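Local coordinates for VirK protein (Legionella pneumophila, PDB 5XTA) that is of unknown function but adopts the novel fold of VirK proteins and is probably exported through type II secretion, at residues R19-N25 and A38-P44; D52-T56 and N81-E85. The protein carries 3 engineered substitutions. One frame throughout, in Å; residues are numbered along the deposited sequence.

Contact 1. Residues R19-N25 and A38-P44; sequences RITFVIN and AIVSVTP. With SO4 (sulfate ion), chain E.
Phe-22 and Ile-24 pair with Val-42 and Val-40 in a buried antiparallel ladder, where strand 21-25 forms the middle of a three-stranded sheet and strand 38-42 one edge. Both are hydrogen-bonded pairs; Phe-22 N reaches Val-42 O at 2.8 Å, and Ile-24 N reaches Val-40 O at 2.7 Å. Their side chains share one face of the sheet, while Val-23, Ser-41 and Ile-39 take the other. There the two branches anti to their own backbone nitrogens meet, Val-23 CG1 against Ile-39 CG2 at 3.6 Å. Beyond the ladder, Pro-44 brings its CG in at the edge of the Phe-22 ring, 3.8 Å from CE2, and Ile-20 CG2 lies over one ring face. Phe-80 and Phe-116 add further ring contacts to Phe-22. At the strand ends Thr-43 is held by its own hydroxyl: OG1, anti to the backbone N (chi1 175°), gives its proton to Ile-20 O at 3.0 Å and receives a weak bond from Arg-19 NE. The extended Arg-19 side chain crosses Thr-43 at about a right angle. Its NH2 donates to Thr-43 O at 3.0 Å, nearly in the guanidinium plane but well above the carbonyl plane. The same NH2 grips sulfate O2 at 2.7 Å, and NH1 binds O1 at 2.9 Å. Arg-19 NH1 of each of the other three subunits also bonds this sulfate, which probably came from the crystallisation liquor. Strand 38-42 pairs with a strand of the second subunit, so the antiparallel sheet runs on across that interface, while the four Arg-19 copies line one anion site.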
ATOM      1  N   ARG A  19      -5.417   7.365  -9.388  1.00 26.09           N
ATOM      2  CA  ARG A  19      -5.710   6.471  -8.283  1.00 26.90           C
ATOM      3  C   ARG A  19      -7.076   6.837  -7.667  1.00 26.86           C
ATOM      4  O   ARG A  19      -7.339   7.979  -7.370  1.00 27.75           O
ATOM      5  CB  ARG A  19      -4.589   6.521  -7.263  1.00 26.04           C
ATOM      6  CG  ARG A  19      -4.840   5.511  -6.146  1.00 29.60           C
ATOM      7  CD  ARG A  19      -3.580   4.995  -5.504  1.00 31.61           C
ATOM      8  NE  ARG A  19      -3.908   4.113  -4.372  1.00 32.89           N
ATOM      9  CZ  ARG A  19      -3.010   3.603  -3.546  1.00 34.57           C
ATOM     10  NH1 ARG A  19      -1.736   3.920  -3.725  1.00 36.88           N
ATOM     11  NH2 ARG A  19      -3.385   2.783  -2.545  1.00 37.83           N
ATOM     12  N   ILE A  20      -7.950   5.847  -7.542  1.00 25.48           N
ATOM     13  CA  ILE A  20      -9.319   6.024  -7.099  1.00 24.68           C
ATOM     14  C   ILE A  20      -9.494   5.832  -5.576  1.00 24.73           C
ATOM     15  O   ILE A  20      -8.930   4.926  -4.983  1.00 23.00           O
ATOM     16  CB  ILE A  20     -10.179   4.986  -7.864  1.00 26.74           C
ATOM     17  CG1 ILE A  20     -10.119   5.225  -9.400  1.00 29.89           C
ATOM     18  CG2 ILE A  20     -11.604   4.948  -7.408  1.00 28.22           C
ATOM     19  CD1 ILE A  20     -10.243   6.669  -9.854  1.00 31.24           C
ATOM     20  N   THR A  21     -10.352   6.634  -4.971  1.00 23.04           N
ATOM     21  CA  THR A  21     -10.741   6.487  -3.572  1.00 23.03           C
ATOM     22  C   THR A  21     -12.259   6.339  -3.476  1.00 23.42           C
ATOM     23  O   THR A  21     -13.014   7.122  -4.069  1.00 23.07           O
ATOM     24  CB  THR A  21     -10.255   7.679  -2.721  1.00 22.54           C
ATOM     25  OG1 THR A  21      -8.827   7.703  -2.723  1.00 22.02           O
ATOM     26  CG2 THR A  21     -10.706   7.548  -1.268  1.00 22.91           C
ATOM     27  N   PHE A  22     -12.682   5.335  -2.710  1.00 24.65           N
ATOM     28  CA  PHE A  22     -14.083   5.067  -2.397  1.00 25.25           C
ATOM     29  C   PHE A  22     -14.403   5.582  -0.995  1.00 25.91           C
ATOM     30  O   PHE A  22     -13.700   5.236  -0.032  1.00 23.53           O
ATOM     31  CB  PHE A  22     -14.401   3.576  -2.466  1.00 26.28           C
ATOM     32  CG  PHE A  22     -14.121   2.981  -3.792  1.00 28.51           C
ATOM     33  CD1 PHE A  22     -14.940   3.254  -4.869  1.00 30.43           C
ATOM     34  CD2 PHE A  22     -12.992   2.202  -4.001  1.00 32.51           C
ATOM     35  CE1 PHE A  22     -14.676   2.727  -6.127  1.00 30.62           C
ATOM     36  CE2 PHE A  22     -12.714   1.703  -5.265  1.00 32.84           C
ATOM     37  CZ  PHE A  22     -13.572   1.948  -6.319  1.00 31.45           C
ATOM     38  N   VAL A  23     -15.442   6.428  -0.927  1.00 25.40           N
ATOM     39  CA  VAL A  23     -16.012   6.913   0.325  1.00 25.93           C
ATOM     40  C   VAL A  23     -17.458   6.418   0.462  1.00 25.93           C
ATOM     41  O   VAL A  23     -18.331   6.714  -0.364  1.00 24.25           O
ATOM     42  CB  VAL A  23     -15.900   8.430   0.461  1.00 27.75           C
ATOM     43  CG1 VAL A  23     -16.367   8.877   1.834  1.00 29.33           C
ATOM     44  CG2 VAL A  23     -14.455   8.870   0.282  1.00 27.14           C
ATOM     45  N   ILE A  24     -17.690   5.629   1.493  1.00 25.28           N
ATOM     46  CA  ILE A  24     -18.960   4.997   1.700  1.00 28.39           C
ATOM     47  C   ILE A  24     -19.588   5.466   2.968  1.00 30.32           C
ATOM     48  O   ILE A  24     -18.982   5.374   4.049  1.00 30.56           O
ATOM     49  CB  ILE A  24     -18.795   3.490   1.720  1.00 31.15           C
ATOM     50  CG1 ILE A  24     -18.001   3.172   0.456  1.00 33.58           C
ATOM     51  CG2 ILE A  24     -20.165   2.793   1.798  1.00 34.48           C
ATOM     52  CD1 ILE A  24     -18.077   1.789  -0.063  1.00 36.64           C
ATOM     53  N   ASN A  25     -20.824   5.936   2.828  1.00 30.63           N
ATOM     54  CA  ASN A  25     -21.643   6.375   3.972  1.00 32.65           C
ATOM     55  C   ASN A  25     -22.680   5.301   4.287  1.00 33.21           C
ATOM     56  O   ASN A  25     -23.723   5.178   3.606  1.00 29.77           O
ATOM     57  CB  ASN A  25     -22.249   7.731   3.646  1.00 32.90           C
ATOM     58  CG  ASN A  25     -22.956   8.376   4.824  1.00 35.72           C
ATOM     59  OD1 ASN A  25     -23.152   7.793   5.888  1.00 34.37           O
ATOM     60  ND2 ASN A  25     -23.326   9.618   4.622  1.00 37.05           N
ATOM     61  N   ALA A  38     -21.378   5.252   9.926  1.00 39.83           N
ATOM     62  CA  ALA A  38     -19.952   5.397   9.764  1.00 37.79           C
ATOM     63  C   ALA A  38     -19.682   5.829   8.355  1.00 34.72           C
ATOM     64  O   ALA A  38     -20.481   5.578   7.465  1.00 33.81           O
ATOM     65  CB  ALA A  38     -19.212   4.099  10.073  1.00 37.95           C
ATOM     66  N   ILE A  39     -18.594   6.558   8.181  1.00 32.55           N
ATOM     67  CA  ILE A  39     -18.066   6.828   6.879  1.00 31.67           C
ATOM     68  C   ILE A  39     -16.824   6.014   6.745  1.00 30.04           C
ATOM     69  O   ILE A  39     -16.007   6.011   7.634  1.00 29.91           O
ATOM     70  CB  ILE A  39     -17.800   8.319   6.719  1.00 34.83           C
ATOM     71  CG1 ILE A  39     -19.176   9.018   6.831  1.00 39.48           C
ATOM     72  CG2 ILE A  39     -17.113   8.635   5.379  1.00 31.95           C
ATOM     73  CD1 ILE A  39     -19.214  10.479   6.422  1.00 42.86           C
ATOM     74  N   VAL A  40     -16.682   5.321   5.625  1.00 27.43           N
ATOM     75  CA  VAL A  40     -15.525   4.492   5.380  1.00 27.02           C
ATOM     76  C   VAL A  40     -14.883   4.924   4.074  1.00 24.15           C
ATOM     77  O   VAL A  40     -15.546   4.977   3.038  1.00 21.93           O
ATOM     78  CB  VAL A  40     -15.928   3.037   5.278  1.00 30.04           C
ATOM     79  CG1 VAL A  40     -14.718   2.154   4.976  1.00 32.83           C
ATOM     80  CG2 VAL A  40     -16.567   2.622   6.575  1.00 32.84           C
ATOM     81  N   SER A  41     -13.592   5.222   4.137  1.00 22.32           N
ATOM     82  CA  SER A  41     -12.816   5.625   2.978  1.00 20.65           C
ATOM     83  C   SER A  41     -11.772   4.550   2.723  1.00 22.07           C
ATOM     84  O   SER A  41     -11.088   4.070   3.672  1.00 21.16           O
ATOM     85  CB  SER A  41     -12.161   6.965   3.258  1.00 20.67           C
ATOM     86  OG  SER A  41     -11.148   7.266   2.317  1.00 20.27           O
ATOM     87  N   VAL A  42     -11.626   4.172   1.458  1.00 21.32           N
ATOM     88  CA  VAL A  42     -10.625   3.153   1.077  1.00 21.72           C
ATOM     89  C   VAL A  42     -10.050   3.551  -0.270  1.00 20.29           C
ATOM     90  O   VAL A  42     -10.792   3.862  -1.175  1.00 18.80           O
ATOM     91  CB  VAL A  42     -11.224   1.722   0.935  1.00 26.34           C
ATOM     92  CG1 VAL A  42     -10.179   0.709   0.438  1.00 27.93           C
ATOM     93  CG2 VAL A  42     -11.798   1.213   2.259  1.00 29.00           C
ATOM     94  N   THR A  43      -8.729   3.470  -0.404  1.00 20.23           N
ATOM     95  CA  THR A  43      -8.086   3.671  -1.690  1.00 21.59           C
ATOM     96  C   THR A  43      -7.257   2.434  -2.059  1.00 22.54           C
ATOM     97  O   THR A  43      -6.163   2.260  -1.585  1.00 23.42           O
ATOM     98  CB  THR A  43      -7.311   5.017  -1.838  1.00 24.29           C
ATOM     99  OG1 THR A  43      -6.633   5.045  -3.109  1.00 25.74           O
ATOM    100  CG2 THR A  43      -6.301   5.255  -0.802  1.00 24.40           C
ATOM    101  N   PRO A  44      -7.800   1.577  -2.933  1.00 24.05           N
ATOM    102  CA  PRO A  44      -7.045   0.422  -3.409  1.00 24.01           C
ATOM    103  C   PRO A  44      -5.977   0.822  -4.380  1.00 23.57           C
ATOM    104  O   PRO A  44      -6.112   1.830  -5.062  1.00 24.22           O
ATOM    105  CB  PRO A  44      -8.097  -0.443  -4.081  1.00 24.15           C
ATOM    106  CG  PRO A  44      -9.383   0.332  -4.064  1.00 27.44           C
ATOM    107  CD  PRO A  44      -9.110   1.720  -3.590  1.00 24.12           C
TER
HETATM  108  S   SO4 E 201      -0.171   2.373  -0.848  1.00 42.29           S
HETATM  109  O1  SO4 E 201      -0.207   3.783  -1.271  1.00 41.02           O
HETATM  110  O2  SO4 E 201      -1.012   1.684  -1.847  1.00 49.80           O
HETATM  111  O3  SO4 E 201       1.223   1.954  -0.931  1.00 49.65           O
HETATM  112  O4  SO4 E 201      -0.758   2.221   0.488  1.00 52.72           O

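Contact 2. Residues D52-T56 and N81-E85; sequences DSRVT and NLDSE
Arg-54 bends at its third torsion (chi3 -41°), which turns the guanidinium across toward Asn-81 on the partner strand, while Val-55 CG1 and Leu-82 CG both stand anti to their backbone nitrogens. This is the open end of an antiparallel beta hairpin, strands 54-63 and 74-83, within the six-stranded sheet. Val-55 and Leu-82 form the hydrogen-bonded pair between the non-hydrogen-bonded pairs Arg-54/Asp-83 and Thr-56/Asn-81: Val-55 N gives to Leu-82 O at 2.8 Å, nearly straight at 169°, and Leu-82 N returns a bond to Val-55 O at 2.9 Å. Both bonds lie in the carbonyl planes of their acceptors. The CB atoms of Val-55 and Leu-82 stand 4.3 Å apart on the face packed against helix 7-15, where Phe-7 meets Val-55 and Ile-10 meets Leu-82. The other face carries Arg-54, Thr-56, Asn-81 and Asp-83. Asn-81 is modelled in two conformers; in one its side chain lies next to the guanidinium edge of Arg-54, the planes 17° apart, and beside Thr-56 CG2, but this placement is doubtful. Ser-53 and Arg-54 make a classic beta bulge against strand 46-50, at the start of strand 54-63. Past the last bridge, Ser-84 N still donates to Ser-53 O at 2.9 Å, rising above the carbonyl plane, and Asp-83 CA approaches the same oxygen at 3.4 Å. The Asp-83 carboxylate swings away from the partner strand into the turn toward strand 87-96: OD1 accepts a hydrogen bond from Asp-87 N and a weak one, 2.9 Å long, from Glu-85 N.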
ATOM      1  N   ASP A  52     -17.581  -2.138 -20.727  1.00 48.79           N
ATOM      2  CA  ASP A  52     -17.727  -0.739 -20.348  1.00 52.67           C
ATOM      3  C   ASP A  52     -18.864  -0.639 -19.336  1.00 45.91           C
ATOM      4  O   ASP A  52     -19.513   0.390 -19.228  1.00 45.29           O
ATOM      5  CB  ASP A  52     -17.945   0.146 -21.586  1.00 60.02           C
ATOM      6  CG  ASP A  52     -17.302   1.526 -21.433  1.00 66.93           C
ATOM      7  OD1 ASP A  52     -16.052   1.605 -21.338  1.00 66.82           O
ATOM      8  OD2 ASP A  52     -18.042   2.530 -21.392  1.00 74.59           O
ATOM      9  N   SER A  53     -19.077  -1.707 -18.569  1.00 38.60           N
ATOM     10  CA  SER A  53     -20.295  -1.830 -17.782  1.00 36.86           C
ATOM     11  C   SER A  53     -20.131  -1.918 -16.263  1.00 34.38           C
ATOM     12  O   SER A  53     -21.110  -1.731 -15.531  1.00 30.72           O
ATOM     13  CB  SER A  53     -21.064  -3.048 -18.270  1.00 39.98           C
ATOM     14  OG  SER A  53     -20.556  -4.249 -17.713  1.00 41.65           O
ATOM     15  N   ARG A  54     -18.926  -2.242 -15.791  1.00 30.08           N
ATOM     16  CA  ARG A  54     -18.681  -2.477 -14.369  1.00 31.79           C
ATOM     17  C   ARG A  54     -17.299  -1.982 -13.998  1.00 27.85           C
ATOM     18  O   ARG A  54     -16.356  -2.155 -14.779  1.00 26.05           O
ATOM     19  CB  ARG A  54     -18.750  -3.986 -14.052  1.00 36.34           C
ATOM     20  CG  ARG A  54     -20.070  -4.464 -13.520  1.00 44.62           C
ATOM     21  CD  ARG A  54     -20.025  -5.914 -13.034  1.00 51.06           C
ATOM     22  NE  ARG A  54     -19.258  -6.854 -13.873  1.00 57.21           N
ATOM     23  CZ  ARG A  54     -18.353  -7.753 -13.447  1.00 61.44           C
ATOM     24  NH1 ARG A  54     -18.007  -7.870 -12.165  1.00 63.70           N
ATOM     25  NH2 ARG A  54     -17.774  -8.563 -14.332  1.00 60.69           N
ATOM     26  N   VAL A  55     -17.191  -1.395 -12.800  1.00 26.16           N
ATOM     27  CA  VAL A  55     -15.917  -1.083 -12.165  1.00 23.46           C
ATOM     28  C   VAL A  55     -15.791  -1.934 -10.927  1.00 24.05           C
ATOM     29  O   VAL A  55     -16.729  -1.991 -10.092  1.00 23.56           O
ATOM     30  CB  VAL A  55     -15.861   0.385 -11.729  1.00 25.07           C
ATOM     31  CG1 VAL A  55     -14.625   0.684 -10.884  1.00 25.61           C
ATOM     32  CG2 VAL A  55     -15.898   1.294 -12.936  1.00 25.16           C
ATOM     33  N   THR A  56     -14.626  -2.577 -10.764  1.00 22.75           N
ATOM     34  CA  THR A  56     -14.415  -3.419  -9.604  1.00 23.47           C
ATOM     35  C   THR A  56     -13.080  -3.186  -8.969  1.00 21.27           C
ATOM     36  O   THR A  56     -12.128  -2.771  -9.612  1.00 21.89           O
ATOM     37  CB  THR A  56     -14.525  -4.922  -9.938  1.00 26.00           C
ATOM     38  OG1 THR A  56     -13.440  -5.301 -10.790  1.00 28.13           O
ATOM     39  CG2 THR A  56     -15.803  -5.218 -10.643  1.00 27.80           C
ATOM     40  N   ASN A  81     -18.072  -3.279  -6.212  1.00 26.11           N
ATOM     41  CA  ASN A  81     -18.609  -3.401  -7.549  0.51 27.51           C
ATOM     42  C   ASN A  81     -19.525  -2.204  -7.824  1.00 27.72           C
ATOM     43  O   ASN A  81     -20.329  -1.845  -6.973  1.00 32.11           O
ATOM     44  CB  ASN A  81     -19.385  -4.699  -7.627  0.51 29.82           C
ATOM     45  CG  ASN A  81     -19.540  -5.201  -9.042  0.51 30.99           C
ATOM     46  OD1 ASN A  81     -20.121  -4.539  -9.895  0.51 34.04           O
ATOM     47  ND2 ASN A  81     -19.018  -6.373  -9.294  0.51 32.09           N
ATOM     48  N   LEU A  82     -19.390  -1.594  -8.983  1.00 26.17           N
ATOM     49  CA  LEU A  82     -20.210  -0.460  -9.379  1.00 25.14           C
ATOM     50  C   LEU A  82     -20.614  -0.696 -10.799  1.00 28.42           C
ATOM     51  O   LEU A  82     -19.743  -0.893 -11.671  1.00 27.43           O
ATOM     52  CB  LEU A  82     -19.403   0.814  -9.339  1.00 24.65           C
ATOM     53  CG  LEU A  82     -20.035   2.028  -9.981  1.00 24.53           C
ATOM     54  CD1 LEU A  82     -21.266   2.436  -9.177  1.00 23.31           C
ATOM     55  CD2 LEU A  82     -19.022   3.162 -10.072  1.00 25.51           C
ATOM     56  N   ASP A  83     -21.910  -0.655 -11.068  1.00 28.14           N
ATOM     57  CA  ASP A  83     -22.337  -0.860 -12.444  1.00 30.92           C
ATOM     58  C   ASP A  83     -22.616   0.456 -13.150  1.00 29.56           C
ATOM     59  O   ASP A  83     -22.664   1.520 -12.520  1.00 30.27           O
ATOM     60  CB  ASP A  83     -23.492  -1.868 -12.517  1.00 32.22           C
ATOM     61  CG  ASP A  83     -24.813  -1.310 -12.000  1.00 35.45           C
ATOM     62  OD1 ASP A  83     -25.043  -0.076 -11.993  1.00 38.23           O
ATOM     63  OD2 ASP A  83     -25.653  -2.141 -11.622  1.00 39.84           O
ATOM     64  N   SER A  84     -22.789   0.381 -14.466  1.00 29.52           N
ATOM     65  CA  SER A  84     -23.017   1.591 -15.268  1.00 31.60           C
ATOM     66  C   SER A  84     -24.327   2.335 -14.938  1.00 31.66           C
ATOM     67  O   SER A  84     -24.481   3.497 -15.297  1.00 32.15           O
ATOM     68  CB  SER A  84     -22.983   1.276 -16.753  1.00 32.77           C
ATOM     69  OG  SER A  84     -24.033   0.412 -17.077  1.00 37.07           O
ATOM     70  N   GLU A  85     -25.258   1.681 -14.258  1.00 33.28           N
ATOM     71  CA  GLU A  85     -26.484   2.359 -13.806  1.00 37.01           C
ATOM     72  C   GLU A  85     -26.294   3.118 -12.475  1.00 34.73           C
ATOM     73  O   GLU A  85     -27.208   3.791 -12.011  1.00 35.81           O
ATOM     74  CB  GLU A  85     -27.634   1.347 -13.698  1.00 40.28           C
ATOM     75  CG  GLU A  85     -28.014   0.662 -15.029  1.00 46.83           C
ATOM     76  CD  GLU A  85     -28.758  -0.671 -14.830  1.00 56.21           C
ATOM     77  OE1 GLU A  85     -28.260  -1.525 -14.041  1.00 62.09           O
ATOM     78  OE2 GLU A  85     -29.853  -0.863 -15.447  1.00 62.22           O
TER

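Overall arrangement
From the N terminus the chain runs through helix 7-15 and enters contact 1 at once. A 12-residue connection, holding the short strand 30-31, separates 19-25 from 38-44, and contact 1 closes it. Strand 46-50 then leads into the other sheet, at whose edge it lies, and on to 52-56. Contact 2 closes the longer excursion out and back along the hairpin 54-63/74-83. The two are in series, neither nesting nor crossing, with centres about 16 Å apart. Contact 1 joins two strands of the three-stranded sheet, which 116-119 completes, and contact 2 two neighbours in the six-stranded one; Phe-22 and Pro-44, touching Ala-57 of strand 54-63, bring the two sheets together.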